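Local coordinates for protein putative ferredoxin (Rhodopseudomonas palustris, PDB 4ID8) that binds a [3Fe-4S] cluster and probably passes electrons to its associated cytochrome P450, CYP194A4, at residues L27-D32 with H37-G42; K51-K56 with I64-D69. All coordinates share one frame; numbering follows the deposited sequence.

Contact 1: residues L27-D32 with H37-G42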
# COMPACT_ATOMS: atom_id res chain seq x y z
N LEU A 27 4.71 5.25 0.09
CA LEU A 27 3.42 5.07 -0.51
C LEU A 27 2.27 4.81 0.48
O LEU A 27 1.12 5.02 0.12
CB LEU A 27 3.53 3.92 -1.54
CG LEU A 27 4.29 4.14 -2.86
CD1 LEU A 27 4.42 2.86 -3.60
CD2 LEU A 27 3.54 5.18 -3.74
N PHE A 28 2.59 4.29 1.67
CA PHE A 28 1.62 3.98 2.74
C PHE A 28 1.93 4.75 4.02
O PHE A 28 3.08 5.07 4.28
CB PHE A 28 1.62 2.49 3.00
CG PHE A 28 1.42 1.66 1.74
CD1 PHE A 28 0.15 1.27 1.34
CD2 PHE A 28 2.50 1.30 0.94
CE1 PHE A 28 -0.03 0.54 0.17
CE2 PHE A 28 2.32 0.60 -0.23
CZ PHE A 28 1.05 0.21 -0.61
N ASP A 29 0.89 5.14 4.74
CA ASP A 29 0.99 5.59 6.14
C ASP A 29 0.15 4.68 7.00
O ASP A 29 -0.85 4.16 6.58
CB ASP A 29 0.48 7.01 6.34
CG ASP A 29 1.48 8.05 5.86
OD1 ASP A 29 2.71 7.84 5.99
OD2 ASP A 29 1.05 9.09 5.35
N LEU A 30 0.61 4.50 8.21
CA LEU A 30 -0.10 3.70 9.20
C LEU A 30 -0.81 4.59 10.20
O LEU A 30 -0.21 5.54 10.72
CB LEU A 30 0.90 2.84 9.96
CG LEU A 30 1.73 1.88 9.17
CD1 LEU A 30 2.50 1.21 10.22
CD2 LEU A 30 0.83 0.89 8.44
N ASP A 31 -2.05 4.23 10.53
CA ASP A 31 -2.75 4.95 11.62
C ASP A 31 -2.27 4.49 13.02
O ASP A 31 -1.34 3.71 13.14
CB ASP A 31 -4.26 4.91 11.47
CG ASP A 31 -4.83 3.54 11.68
OD1 ASP A 31 -4.26 2.69 12.38
OD2 ASP A 31 -5.87 3.29 11.15
N ASP A 32 -2.87 5.00 14.09
CA ASP A 32 -2.38 4.67 15.42
C ASP A 32 -2.67 3.21 15.76
O ASP A 32 -2.06 2.64 16.64
CB ASP A 32 -3.03 5.58 16.46
CG ASP A 32 -2.44 6.98 16.53
OD1 ASP A 32 -2.96 7.70 17.40
OD2 ASP A 32 -1.49 7.39 15.77
N HIS A 37 -2.99 2.92 4.94
CA HIS A 37 -3.80 3.60 3.95
C HIS A 37 -2.88 4.31 2.94
O HIS A 37 -1.76 4.70 3.30
CB HIS A 37 -4.82 4.55 4.61
CG HIS A 37 -4.21 5.52 5.55
ND1 HIS A 37 -4.27 5.36 6.93
CD2 HIS A 37 -3.52 6.68 5.33
CE1 HIS A 37 -3.63 6.38 7.51
NE2 HIS A 37 -3.18 7.20 6.57
N GLU A 38 -3.35 4.46 1.69
CA GLU A 38 -2.64 5.24 0.68
C GLU A 38 -2.43 6.70 1.10
O GLU A 38 -3.20 7.27 1.79
CB GLU A 38 -3.32 5.18 -0.68
CG GLU A 38 -4.77 5.60 -0.66
CD GLU A 38 -5.69 4.43 -0.33
OE1 GLU A 38 -5.24 3.55 0.45
OE2 GLU A 38 -6.86 4.39 -0.83
N LYS A 39 -1.38 7.30 0.58
CA LYS A 39 -0.75 8.48 1.19
C LYS A 39 -0.87 9.59 0.16
O LYS A 39 -0.75 9.35 -1.04
CB LYS A 39 0.70 8.07 1.48
CG LYS A 39 1.63 9.00 2.19
CD LYS A 39 3.02 8.41 2.17
CE LYS A 39 3.95 9.00 3.21
NZ LYS A 39 5.04 9.91 2.65
N GLY A 40 -1.20 10.80 0.61
CA GLY A 40 -1.32 11.97 -0.28
C GLY A 40 -2.12 11.73 -1.55
O GLY A 40 -3.35 11.59 -1.50
N ASP A 41 -1.40 11.69 -2.67
CA ASP A 41 -1.93 11.33 -3.97
C ASP A 41 -2.67 10.00 -4.17
O ASP A 41 -3.65 9.92 -4.92
CB ASP A 41 -0.75 11.28 -4.93
CG ASP A 41 -0.84 12.32 -5.90
OD1 ASP A 41 -1.88 12.98 -5.86
OD2 ASP A 41 0.09 12.50 -6.67
N GLY A 42 -2.13 8.95 -3.59
CA GLY A 42 -2.41 7.62 -4.08
C GLY A 42 -1.70 7.28 -5.37
O GLY A 42 -1.47 6.10 -5.61
O HOH W 1 -0.02 6.28 -1.94
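Asp-29 and His-37 form the hydrogen-bonded pair of this antiparallel hairpin: Asp-29 N reaches His-37 O at 3.0 Å with an N-H...O angle of 168°, and His-37 N returns a bond to Asp-29 O. That same Asp-29 O sits over the centre of the imidazole of His-37, 3.6 Å above its plane. The His-37 ring gets there because its CG lies between the backbone N and the carbonyl carbon (chi1 54°), folding it back over the partner strand, where its NE2 is 3.7 Å from Asp-29 CB. Lys-39 and Asp-29 cross at about a right angle, the methylene CG of Lys-39 lying 3.2 Å from Asp-29 OD2; their charged ends, OD1 and NZ, remain 4.6 Å apart, too far for a salt bridge. A water bridges the backbones, donating to Leu-27 O at 2.7 Å and accepting from Lys-39 N. A type II' turn from Lys-39 to Gly-42 follows, with glycine suiting the positive phi of Gly-40. On the other face Phe-28 packs against Cys-20, a cluster-binding residue. Polar side chains thus suit the partly exposed face, where the charges of Lys-39 and, through a long, weak ion pair, Lys-21 would probably stabilise the Asp-29 carboxylate.

Contact 2: residues K51-K56 with I64-D69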
# COMPACT_ATOMS: atom_id res chain seq x y z
N LYS A 51 8.04 -0.95 -6.36
CA LYS A 51 7.76 -1.15 -4.95
C LYS A 51 6.29 -1.25 -4.65
O LYS A 51 5.87 -1.84 -3.69
CB LYS A 51 8.32 0.03 -4.20
CG LYS A 51 9.78 -0.02 -4.17
CD LYS A 51 10.35 1.29 -3.68
CE LYS A 51 11.90 1.31 -3.76
NZ LYS A 51 12.45 -0.09 -3.58
N ALA A 52 5.50 -0.58 -5.45
CA ALA A 52 4.09 -0.72 -5.44
C ALA A 52 3.63 -2.17 -5.66
O ALA A 52 3.00 -2.75 -4.80
CB ALA A 52 3.51 0.22 -6.51
N TRP A 53 3.94 -2.74 -6.82
CA TRP A 53 3.59 -4.13 -7.11
C TRP A 53 4.13 -5.12 -6.09
O TRP A 53 3.52 -6.16 -5.85
CB TRP A 53 4.06 -4.53 -8.51
CG TRP A 53 3.32 -3.86 -9.61
CD1 TRP A 53 3.82 -2.97 -10.48
CD2 TRP A 53 1.93 -4.03 -9.96
NE1 TRP A 53 2.86 -2.56 -11.36
CE2 TRP A 53 1.68 -3.19 -11.06
CE3 TRP A 53 0.88 -4.81 -9.45
CZ2 TRP A 53 0.41 -3.08 -11.69
CZ3 TRP A 53 -0.40 -4.71 -10.07
CH2 TRP A 53 -0.61 -3.84 -11.17
N LEU A 54 5.26 -4.81 -5.48
CA LEU A 54 5.82 -5.65 -4.40
C LEU A 54 5.02 -5.59 -3.13
O LEU A 54 4.75 -6.63 -2.56
CB LEU A 54 7.27 -5.29 -4.08
CG LEU A 54 8.03 -5.50 -5.36
CD1 LEU A 54 9.46 -4.89 -5.27
CD2 LEU A 54 8.02 -7.00 -5.81
N ALA A 55 4.69 -4.37 -2.68
CA ALA A 55 3.86 -4.19 -1.52
C ALA A 55 2.57 -4.99 -1.72
O ALA A 55 2.16 -5.79 -0.86
CB ALA A 55 3.60 -2.71 -1.25
N LYS A 56 1.95 -4.84 -2.88
CA LYS A 56 0.71 -5.59 -3.15
C LYS A 56 0.94 -7.10 -3.12
O LYS A 56 0.13 -7.82 -2.58
CB LYS A 56 0.10 -5.15 -4.46
CG LYS A 56 -1.08 -5.93 -4.97
CD LYS A 56 -1.48 -5.39 -6.33
CE LYS A 56 -2.40 -6.35 -7.01
NZ LYS A 56 -3.55 -6.68 -6.12
N ILE A 64 -4.31 -4.88 -0.66
CA ILE A 64 -3.92 -3.78 -1.54
C ILE A 64 -4.42 -3.95 -3.01
O ILE A 64 -4.14 -4.95 -3.65
CB ILE A 64 -2.37 -3.52 -1.50
CG1 ILE A 64 -1.90 -3.23 -0.05
CG2 ILE A 64 -1.95 -2.38 -2.50
CD1 ILE A 64 -0.38 -3.35 0.22
N ASP A 65 -5.11 -2.94 -3.54
CA ASP A 65 -5.47 -2.89 -4.95
C ASP A 65 -4.63 -1.89 -5.68
O ASP A 65 -4.44 -0.80 -5.19
CB ASP A 65 -6.85 -2.32 -5.13
CG ASP A 65 -7.88 -3.06 -4.38
OD1 ASP A 65 -7.82 -4.30 -4.49
OD2 ASP A 65 -8.74 -2.37 -3.73
N ILE A 66 -4.17 -2.23 -6.87
CA ILE A 66 -3.53 -1.24 -7.68
C ILE A 66 -4.43 -1.04 -8.89
O ILE A 66 -4.78 -2.01 -9.54
CB ILE A 66 -2.10 -1.67 -8.04
CG1 ILE A 66 -1.20 -1.47 -6.84
CG2 ILE A 66 -1.51 -0.85 -9.17
CD1 ILE A 66 0.01 -2.24 -6.95
N THR A 67 -4.85 0.19 -9.15
CA THR A 67 -5.57 0.50 -10.38
C THR A 67 -4.60 0.91 -11.50
O THR A 67 -3.59 1.56 -11.26
CB THR A 67 -6.61 1.63 -10.25
OG1 THR A 67 -5.91 2.89 -10.19
CG2 THR A 67 -7.52 1.45 -9.04
N GLU A 68 -4.92 0.51 -12.73
CA GLU A 68 -4.10 0.85 -13.88
C GLU A 68 -4.96 1.62 -14.85
O GLU A 68 -6.07 1.17 -15.18
CB GLU A 68 -3.59 -0.42 -14.54
CG GLU A 68 -2.06 -0.49 -14.69
CD GLU A 68 -1.57 -1.72 -15.47
OE1 GLU A 68 -0.80 -2.56 -14.92
OE2 GLU A 68 -1.96 -1.82 -16.66
N ASP A 69 -4.47 2.80 -15.28
CA ASP A 69 -5.13 3.60 -16.35
C ASP A 69 -4.28 4.07 -17.55
O ASP A 69 -3.52 5.05 -17.46
CB ASP A 69 -5.94 4.73 -15.74
CG ASP A 69 -7.15 4.22 -15.04
OD1 ASP A 69 -8.05 3.75 -15.75
OD2 ASP A 69 -7.21 4.25 -13.80
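Ile-66 drives its branches under the indole of Trp-53: CG2 makes a CH-pi contact 4.0 Å from the centroid of the six-membered ring, 23° off its normal, while CD1 lies over the same face nearer the rim, 3.7 Å from Trp-53 CE3. Ile-66 CD1 also meets Lys-56 CD at 3.5 Å, so the methyl sits in the angle where the indole and the aliphatic part of the lysine meet. The Lys-56 chain, its CG opposite the backbone N (chi1 173°), runs across the strand and bends at its last torsion, where NZ donates a hydrogen bond to Ile-64 O at 3.1 Å, in the carbonyl plane. At the buried end Ile-64 CD1 rests 3.7 Å from Ala-55 O; the small Ala-52 and Ala-55 suit a helix face that must admit branched isoleucines. The outer side is looser: exposed Glu-68 only brings OE1 to the edge of the indole, 3.5 Å from Trp-53 CZ2, with carboxylate and ring planes perpendicular. Were Trp-53 an alanine, Ile-66 CG2 would probably lose its cover and CD1 part of its hold against the helix. The axes of helix 51-56 and strand 64-67, at 146° to each other, come within 8.5 Å, and helix 49-58 lies against the strand, which pairs antiparallel with strand 6-9; Ile-64 and Ile-66 touch Ile-7, and Ile-64 lies beside the cluster and Cys-59.

From the N terminus the chain first lays down strand 6-9, then helix 19-23, which carries the cluster-binding Cys-20. Contact 1 next closes the hairpin between strands 28-30 and 36-38, with four residues between its segments. Only afterwards does helix 49-58 begin, and contact 2 closes a seven-residue connection when strand 64-67 returns against it. The two loops therefore follow in series, neither nesting nor crossing, on opposite sides of the chain's centre. They are joined by apolar packing: Phe-28 CE2 lies 3.7 Å from Ala-55 CB, and Leu-27 CD1 meets Ala-52 CB. Phe-28 and Ile-64 both also approach Cys-20, connecting hairpin, helix and C-terminal strand beside the cluster.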